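Local coordinates for MsStt7d protein (Micromonas, PDB 4IX3), which is a homologue of the state transition kinase Stt7 whose catalytic domain, the part in this model, binds magnesium and probably phosphorylates proteins using ATP, at residues B[65-70]-B[82-87]; B[147-152]-B[258-263]. All blocks are in the same frame, centred on the assembly; numbering follows the deposited sequence. Where two conformers were deposited one is given.

From the N terminus, the chain first builds the small lobe of the kinase. There interaction 1 closes a short loop, with 11 residues between 65-70 and 82-87, and lays helix 59-76 against strand 84-90 of the antiparallel sheet. The chain then crosses into the large lobe, where interaction 2 closes a much longer loop: 105 residues, the metal ligands Asp168 and Asp188 among them, separate 147-152 from 258-263, and helix 141-161 is brought against helix 246-261. The two loops neither nest nor cross. Their centres lie 26 Å apart, on opposite sides of the chain's centre, one contact in each lobe.

Interaction 1 of 2, residues B[65-70]-B[82-87]; sequences CEMDVN and ARFMGC
In the N-terminal lobe of this kinase fold, Asn70 and Met67 of the αC helix pack on Phe84 and Cys87 at the start of strand 84-90. The same helix carries Glu66, whose OE1 makes the salt bridge to Lys50 that marks an αC-in kinase.

Phe84 does most of the touching. The ring reaches toward the helix because chi1 (179°) swings CG beside the carbonyl carbon, opposite N. It lies under Asn70, whose CB sits 3.6 Å from the ring centroid, just 6° off the normal: a CH-pi contact over the face. Gly86 N lies over the opposite face, so the ring is sandwiched between the helix and its own strand. Tyr71 meets the ring edge-to-face, and Trp111 packs obliquely against it. Were the ring cut back to an alanine here, a gap is likely to open between helix and sheet, leaving Asn70 CB without its aromatic platform and Met67 CG without its neighbour at CZ.

The amide of Asn70 is pinned at both ends. ND2 donates to Glu66 O (2.9 Å) from above the carbonyl plane, while Asn70 N reaches that oxygen from the opposite face. OD1 takes a hydrogen bond from Trp111 NE1 and another from a water (3.2 Å), which also donates to Ala82 O and so bridges the helix to the loop leading into the strand.

Farther along the strand, Met85 and Gly86 both face Met110, a classic beta bulge; a CB on Gly86 would be forced against the carbonyl O of Met85, which only a glycine avoids. Cys87, the next residue, meets Met67, whose chain runs extended before bending at chi3; its SD rests 3.8 Å from Cys87 CB.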
ATOM      1  N   CYS B  65       0.535 -15.185  -4.853  1.00 12.86           N
ATOM      2  CA  CYS B  65      -0.836 -15.626  -4.664  0.50 13.44           C
ATOM      3  C   CYS B  65      -1.753 -15.023  -5.732  1.00 11.43           C
ATOM      4  O   CYS B  65      -2.629 -15.738  -6.297  1.00 12.40           O
ATOM      5  CB  CYS B  65      -1.307 -15.257  -3.271  0.50 16.47           C
ATOM      6  SG  CYS B  65      -2.779 -16.170  -2.814  0.50 18.08           S
ATOM      7  N   GLU B  66      -1.645 -13.730  -5.984  1.00 11.40           N
ATOM      8  CA  GLU B  66      -2.421 -13.101  -7.039  1.00 11.57           C
ATOM      9  C   GLU B  66      -2.191 -13.818  -8.369  1.00 10.39           C
ATOM     10  O   GLU B  66      -3.129 -14.053  -9.156  1.00 12.07           O
ATOM     11  CB  GLU B  66      -2.049 -11.630  -7.162  1.00 11.18           C
ATOM     12  CG  GLU B  66      -2.808 -10.943  -8.275  1.00 11.99           C
ATOM     13  CD  GLU B  66      -2.651  -9.437  -8.260  1.00 11.40           C
ATOM     14  OE1 GLU B  66      -1.896  -8.947  -7.377  1.00 12.25           O
ATOM     15  OE2 GLU B  66      -3.218  -8.767  -9.150  1.00 13.09           O
ATOM     16  N   MET B  67      -0.953 -14.212  -8.639  1.00 11.35           N
ATOM     17  CA  MET B  67      -0.647 -14.968  -9.850  1.00 12.08           C
ATOM     18  C   MET B  67      -1.390 -16.295  -9.865  1.00 11.79           C
ATOM     19  O   MET B  67      -2.036 -16.593 -10.898  1.00 11.96           O
ATOM     20  CB  MET B  67       0.867 -15.192  -9.902  1.00 11.68           C
ATOM     21  CG  MET B  67       1.249 -15.992 -11.140  1.00 12.47           C
ATOM     22  SD  MET B  67       3.071 -16.069 -11.394  1.00 14.43           S
ATOM     23  CE  MET B  67       3.540 -17.097 -10.017  1.00 17.13           C
ATOM     24  N   ASP B  68      -1.289 -17.062  -8.783  1.00 11.55           N
ATOM     25  CA  ASP B  68      -1.936 -18.368  -8.711  1.00 12.45           C
ATOM     26  C   ASP B  68      -3.467 -18.210  -8.940  1.00 11.75           C
ATOM     27  O   ASP B  68      -4.108 -19.015  -9.673  1.00 12.68           O
ATOM     28  CB  ASP B  68      -1.738 -19.021  -7.338  1.00 14.84           C
ATOM     29  CG  ASP B  68      -0.293 -19.420  -7.049  1.00 20.47           C
ATOM     30  OD1 ASP B  68       0.493 -19.579  -8.000  1.00 24.24           O
ATOM     31  OD2 ASP B  68       0.025 -19.648  -5.840  1.00 23.67           O
ATOM     32  N   VAL B  69      -4.086 -17.250  -8.250  1.00 11.48           N
ATOM     33  CA  VAL B  69      -5.552 -17.067  -8.371  1.00 10.75           C
ATOM     34  C   VAL B  69      -5.857 -16.642  -9.805  1.00 10.53           C
ATOM     35  O   VAL B  69      -6.877 -17.089 -10.368  1.00 12.18           O
ATOM     36  CB  VAL B  69      -6.093 -16.060  -7.317  1.00 11.68           C
ATOM     37  CG1 VAL B  69      -7.564 -15.734  -7.587  1.00 13.09           C
ATOM     38  CG2 VAL B  69      -5.871 -16.590  -5.907  1.00 14.20           C
ATOM     39  N   ASN B  70      -5.038 -15.807 -10.449  1.00 11.50           N
ATOM     40  CA  ASN B  70      -5.270 -15.463 -11.860  1.00 11.00           C
ATOM     41  C   ASN B  70      -5.176 -16.669 -12.774  1.00 11.28           C
ATOM     42  O   ASN B  70      -5.992 -16.790 -13.672  1.00 11.48           O
ATOM     43  CB  ASN B  70      -4.306 -14.390 -12.347  1.00 12.52           C
ATOM     44  CG  ASN B  70      -4.861 -12.992 -12.144  1.00  9.86           C
ATOM     45  OD1 ASN B  70      -5.602 -12.497 -12.993  1.00 11.45           O
ATOM     46  ND2 ASN B  70      -4.507 -12.351 -11.029  1.00 11.30           N
ATOM     47  N   ALA B  82     -10.283  -9.132 -16.140  1.00  9.76           N
ATOM     48  CA  ALA B  82      -9.342  -8.811 -17.197  1.00 11.09           C
ATOM     49  C   ALA B  82      -8.530 -10.051 -17.606  1.00 10.89           C
ATOM     50  O   ALA B  82      -8.055 -10.844 -16.753  1.00 11.61           O
ATOM     51  CB  ALA B  82      -8.375  -7.738 -16.753  1.00 12.62           C
ATOM     52  N   ARG B  83      -8.369 -10.217 -18.932  1.00 10.86           N
ATOM     53  CA  ARG B  83      -7.722 -11.426 -19.442  1.00 11.82           C
ATOM     54  C   ARG B  83      -6.255 -11.498 -18.987  1.00 10.85           C
ATOM     55  O   ARG B  83      -5.493 -10.557 -19.180  1.00 11.93           O
ATOM     56  CB  ARG B  83      -7.785 -11.400 -20.969  1.00 13.26           C
ATOM     57  CG  ARG B  83      -7.029 -12.560 -21.642  1.00 16.97           C
ATOM     58  CD  ARG B  83      -7.372 -12.683 -23.142  1.00 19.67           C
ATOM     59  NE  ARG B  83      -7.210 -11.425 -23.888  1.00 23.92           N
ATOM     60  CZ  ARG B  83      -6.113 -11.066 -24.560  1.00 25.78           C
ATOM     61  NH1 ARG B  83      -5.057 -11.881 -24.598  1.00 23.35           N
ATOM     62  NH2 ARG B  83      -6.127  -9.917 -25.249  1.00 26.31           N
ATOM     63  N   PHE B  84      -5.917 -12.637 -18.399  1.00 11.30           N
ATOM     64  CA  PHE B  84      -4.594 -12.846 -17.812  1.00 10.94           C
ATOM     65  C   PHE B  84      -3.666 -13.397 -18.884  1.00 13.14           C
ATOM     66  O   PHE B  84      -3.907 -14.476 -19.457  1.00 15.81           O
ATOM     67  CB  PHE B  84      -4.700 -13.814 -16.645  1.00 12.09           C
ATOM     68  CG  PHE B  84      -3.390 -14.123 -15.962  1.00 11.69           C
ATOM     69  CD1 PHE B  84      -2.575 -13.085 -15.487  1.00 12.59           C
ATOM     70  CD2 PHE B  84      -2.993 -15.443 -15.764  1.00 14.17           C
ATOM     71  CE1 PHE B  84      -1.363 -13.387 -14.837  1.00 13.72           C
ATOM     72  CE2 PHE B  84      -1.835 -15.727 -15.041  1.00 13.64           C
ATOM     73  CZ  PHE B  84      -1.014 -14.700 -14.612  1.00 14.68           C
ATOM     74  N   MET B  85      -2.524 -12.749 -19.078  1.00 11.83           N
ATOM     75  CA  MET B  85      -1.590 -13.140 -20.147  1.00 11.71           C
ATOM     76  C   MET B  85      -0.338 -13.801 -19.599  1.00 12.46           C
ATOM     77  O   MET B  85       0.464 -14.292 -20.399  1.00 17.48           O
ATOM     78  CB  MET B  85      -1.215 -11.897 -20.960  1.00 13.23           C
ATOM     79  CG  MET B  85      -2.435 -11.299 -21.668  1.00 16.25           C
ATOM     80  SD  MET B  85      -2.114  -9.764 -22.577  1.00 17.40           S
ATOM     81  CE  MET B  85      -1.252 -10.331 -24.048  1.00 20.92           C
ATOM     82  N   GLY B  86      -0.230 -14.009 -18.290  1.00 12.63           N
ATOM     83  CA  GLY B  86       0.882 -14.758 -17.707  1.00 13.08           C
ATOM     84  C   GLY B  86       1.856 -13.905 -16.930  1.00 12.74           C
ATOM     85  O   GLY B  86       1.506 -12.830 -16.439  1.00 13.09           O
ATOM     86  N   CYS B  87       3.050 -14.440 -16.745  1.00 12.19           N
ATOM     87  CA  CYS B  87       4.066 -13.777 -15.954  1.00 11.65           C
ATOM     88  C   CYS B  87       5.320 -13.532 -16.769  1.00 12.24           C
ATOM     89  O   CYS B  87       5.494 -14.151 -17.817  1.00 14.75           O
ATOM     90  CB  CYS B  87       4.380 -14.578 -14.690  1.00 13.27           C
ATOM     91  SG  CYS B  87       5.328 -16.077 -14.997  1.00 18.00           S
TER
HETATM   92  O   HOH W   1      -7.703 -10.283 -13.906  1.00 12.60           O

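Interaction 2 of 2, residues B[147-152]-B[258-263]; sequences KAMREL and LQLAVV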
ATOM      1  N   LYS B 147     -28.130  -3.377 -16.069  1.00 10.32           N
ATOM      2  CA  LYS B 147     -27.163  -4.040 -16.932  1.00 11.27           C
ATOM      3  C   LYS B 147     -25.879  -4.384 -16.175  1.00 10.30           C
ATOM      4  O   LYS B 147     -25.343  -5.496 -16.255  1.00 11.34           O
ATOM      5  CB  LYS B 147     -26.876  -3.211 -18.168  1.00 11.43           C
ATOM      6  CG  LYS B 147     -25.948  -3.907 -19.173  1.00 12.45           C
ATOM      7  CD  LYS B 147     -25.708  -3.029 -20.413  1.00 13.58           C
ATOM      8  CE  LYS B 147     -25.138  -3.758 -21.627  1.00 12.82           C
ATOM      9  NZ  LYS B 147     -23.745  -4.227 -21.347  1.00 13.54           N
ATOM     10  N   ALA B 148     -25.342  -3.398 -15.443  1.00 10.30           N
ATOM     11  CA  ALA B 148     -24.083  -3.595 -14.720  1.00  9.65           C
ATOM     12  C   ALA B 148     -24.240  -4.651 -13.651  1.00 10.41           C
ATOM     13  O   ALA B 148     -23.350  -5.482 -13.454  1.00 10.20           O
ATOM     14  CB  ALA B 148     -23.628  -2.297 -14.080  1.00 11.18           C
ATOM     15  N   MET B 149     -25.329  -4.602 -12.869  1.00  9.64           N
ATOM     16  CA  MET B 149     -25.499  -5.545 -11.794  1.00  9.85           C
ATOM     17  C   MET B 149     -25.701  -6.962 -12.319  1.00  9.82           C
ATOM     18  O   MET B 149     -25.243  -7.919 -11.687  1.00 10.12           O
ATOM     19  CB  MET B 149     -26.582  -5.112 -10.799  1.00 10.25           C
ATOM     20  CG  MET B 149     -26.242  -3.887  -9.963  1.00 10.85           C
ATOM     21  SD  MET B 149     -24.708  -4.023  -8.997  1.00 11.95           S
ATOM     22  CE  MET B 149     -25.187  -5.370  -7.913  1.00 16.14           C
ATOM     23  N   ARG B 150     -26.404  -7.106 -13.439  1.00 10.13           N
ATOM     24  CA  ARG B 150     -26.587  -8.460 -13.958  1.00 10.62           C
ATOM     25  C   ARG B 150     -25.206  -9.018 -14.331  1.00  9.46           C
ATOM     26  O   ARG B 150     -24.928 -10.200 -14.035  1.00 10.20           O
ATOM     27  CB  ARG B 150     -27.504  -8.402 -15.197  1.00 12.58           C
ATOM     28  CG  ARG B 150     -27.868  -9.773 -15.754  1.00 15.62           C
ATOM     29  CD  ARG B 150     -28.708  -9.678 -17.019  1.00 19.81           C
ATOM     30  NE  ARG B 150     -30.045  -9.141 -16.766  1.00 27.22           N
ATOM     31  CZ  ARG B 150     -30.456  -7.932 -17.126  1.00 25.20           C
ATOM     32  NH1 ARG B 150     -29.613  -7.116 -17.761  1.00 25.55           N
ATOM     33  NH2 ARG B 150     -31.729  -7.577 -16.911  1.00 26.33           N
ATOM     34  N   GLU B 151     -24.371  -8.178 -14.964  1.00  9.97           N
ATOM     35  CA  GLU B 151     -23.024  -8.652 -15.348  1.00 10.23           C
ATOM     36  C   GLU B 151     -22.129  -8.916 -14.137  1.00  9.75           C
ATOM     37  O   GLU B 151     -21.455  -9.949 -14.041  1.00 11.28           O
ATOM     38  CB  GLU B 151     -22.400  -7.625 -16.286  1.00 10.89           C
ATOM     39  CG  GLU B 151     -23.149  -7.587 -17.607  1.00 11.66           C
ATOM     40  CD  GLU B 151     -22.818  -6.403 -18.478  1.00 12.09           C
ATOM     41  OE1 GLU B 151     -23.448  -6.287 -19.574  1.00 14.30           O
ATOM     42  OE2 GLU B 151     -21.975  -5.525 -18.106  1.00 12.46           O
ATOM     43  N   LEU B 152     -22.133  -8.000 -13.185  1.00  9.92           N
ATOM     44  CA  LEU B 152     -21.308  -8.165 -11.982  1.00  9.94           C
ATOM     45  C   LEU B 152     -21.736  -9.370 -11.146  1.00  9.50           C
ATOM     46  O   LEU B 152     -20.893 -10.188 -10.732  1.00 10.47           O
ATOM     47  CB  LEU B 152     -21.444  -6.908 -11.111  1.00 10.45           C
ATOM     48  CG  LEU B 152     -20.704  -6.999  -9.751  1.00  9.97           C
ATOM     49  CD1 LEU B 152     -19.203  -7.273  -9.934  1.00 10.58           C
ATOM     50  CD2 LEU B 152     -20.923  -5.670  -9.017  1.00 11.39           C
ATOM     51  N   LEU B 258     -25.827   0.627  -5.067  1.00 10.99           N
ATOM     52  CA  LEU B 258     -26.236   1.939  -4.551  1.00 11.58           C
ATOM     53  C   LEU B 258     -25.633   3.056  -5.375  1.00 11.73           C
ATOM     54  O   LEU B 258     -26.291   4.052  -5.668  1.00 12.78           O
ATOM     55  CB  LEU B 258     -25.808   2.097  -3.102  1.00 11.88           C
ATOM     56  CG  LEU B 258     -26.605   1.238  -2.093  1.00 12.06           C
ATOM     57  CD1 LEU B 258     -25.895   1.081  -0.768  1.00 13.61           C
ATOM     58  CD2 LEU B 258     -28.013   1.821  -1.859  1.00 15.94           C
ATOM     59  N   GLN B 259     -24.323   2.969  -5.666  1.00 11.20           N
ATOM     60  CA  GLN B 259     -23.698   4.040  -6.402  1.00 11.44           C
ATOM     61  C   GLN B 259     -24.174   4.150  -7.843  1.00 11.38           C
ATOM     62  O   GLN B 259     -24.308   5.246  -8.362  1.00 12.94           O
ATOM     63  CB  GLN B 259     -22.187   3.866  -6.315  1.00 11.99           C
ATOM     64  CG  GLN B 259     -21.681   3.912  -4.883  1.00 12.25           C
ATOM     65  CD  GLN B 259     -20.216   4.254  -4.764  1.00 12.69           C
ATOM     66  OE1 GLN B 259     -19.830   5.319  -4.220  1.00 17.53           O
ATOM     67  NE2 GLN B 259     -19.408   3.314  -5.145  1.00 10.75           N
ATOM     68  N   LEU B 260     -24.350   3.000  -8.507  1.00 11.39           N
ATOM     69  CA  LEU B 260     -24.871   3.075  -9.875  1.00 11.04           C
ATOM     70  C   LEU B 260     -26.290   3.662  -9.874  1.00 10.84           C
ATOM     71  O   LEU B 260     -26.623   4.406 -10.780  1.00 11.49           O
ATOM     72  CB  LEU B 260     -24.871   1.680 -10.505  1.00 11.89           C
ATOM     73  CG  LEU B 260     -23.458   1.104 -10.664  1.00 13.27           C
ATOM     74  CD1 LEU B 260     -23.630  -0.283 -11.228  1.00 18.04           C
ATOM     75  CD2 LEU B 260     -22.661   2.025 -11.573  1.00 21.79           C
ATOM     76  N   ALA B 261     -27.103   3.246  -8.903  1.00 10.73           N
ATOM     77  CA  ALA B 261     -28.524   3.604  -8.883  1.00 11.70           C
ATOM     78  C   ALA B 261     -28.800   5.052  -8.493  1.00 12.39           C
ATOM     79  O   ALA B 261     -29.819   5.601  -8.934  1.00 13.43           O
ATOM     80  CB  ALA B 261     -29.262   2.654  -7.946  1.00 12.54           C
ATOM     81  N   VAL B 262     -27.934   5.663  -7.674  1.00 13.19           N
ATOM     82  CA  VAL B 262     -28.243   6.986  -7.065  1.00 13.35           C
ATOM     83  C   VAL B 262     -27.052   7.911  -7.280  1.00 12.98           C
ATOM     84  O   VAL B 262     -25.978   7.667  -6.681  1.00 14.86           O
ATOM     85  CB  VAL B 262     -28.551   6.882  -5.568  1.00 14.46           C
ATOM     86  CG1 VAL B 262     -28.993   8.227  -4.999  1.00 16.53           C
ATOM     87  CG2 VAL B 262     -29.600   5.807  -5.296  1.00 16.76           C
ATOM     88  N   VAL B 263     -27.202   8.888  -8.179  1.00 13.89           N
ATOM     89  CA  VAL B 263     -26.099   9.794  -8.562  1.00 14.49           C
ATOM     90  C   VAL B 263     -25.425  10.361  -7.302  1.00 14.66           C
ATOM     91  O   VAL B 263     -24.185  10.423  -7.222  1.00 15.52           O
ATOM     92  CB  VAL B 263     -26.521  10.897  -9.565  1.00 14.76           C
ATOM     93  CG1 VAL B 263     -25.389  11.897  -9.786  1.00 17.98           C
ATOM     94  CG2 VAL B 263     -26.949  10.242 -10.875  1.00 16.91           C
TER
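Leu260, near the C-terminal end of helix 246-261 (αF in the kinase fold), packs its tip on Ala148 of helix 141-161 (αE), with Met149 alongside, joining two helices of the large lobe's core. From its CB, which points toward the other helix, the chain continues to CG, set beside the backbone N and anti to the carbonyl carbon (chi1 -64°). CB and CG themselves stay beyond close range of 147-152; their part is to carry the branch point across. There the two methyls part company. CD1 continues to the partner helix and meets Ala148 CB, methyl against methyl. It also approaches Met149 SD, more loosely, at 4.5 Å. CD2 turns away from both of these residues. The leucine side chain touches Thr145 as well, earlier in αE.

Met149, its chain folded through three successive turns near -60°, also packs on Ala253, Val256 and Met257, earlier in the same αF helix, and on Leu318. The contact is wholly apolar and buried, away from the nucleotide and metal sites. The small Ala148 lets the leucine tip come close to the αE backbone: although the CA atoms of Ala148 and Leu260 are still 8.3 Å apart, Leu260 CD1 lies 3.5 Å from Ala148 CB, tighter than usual for two carbons.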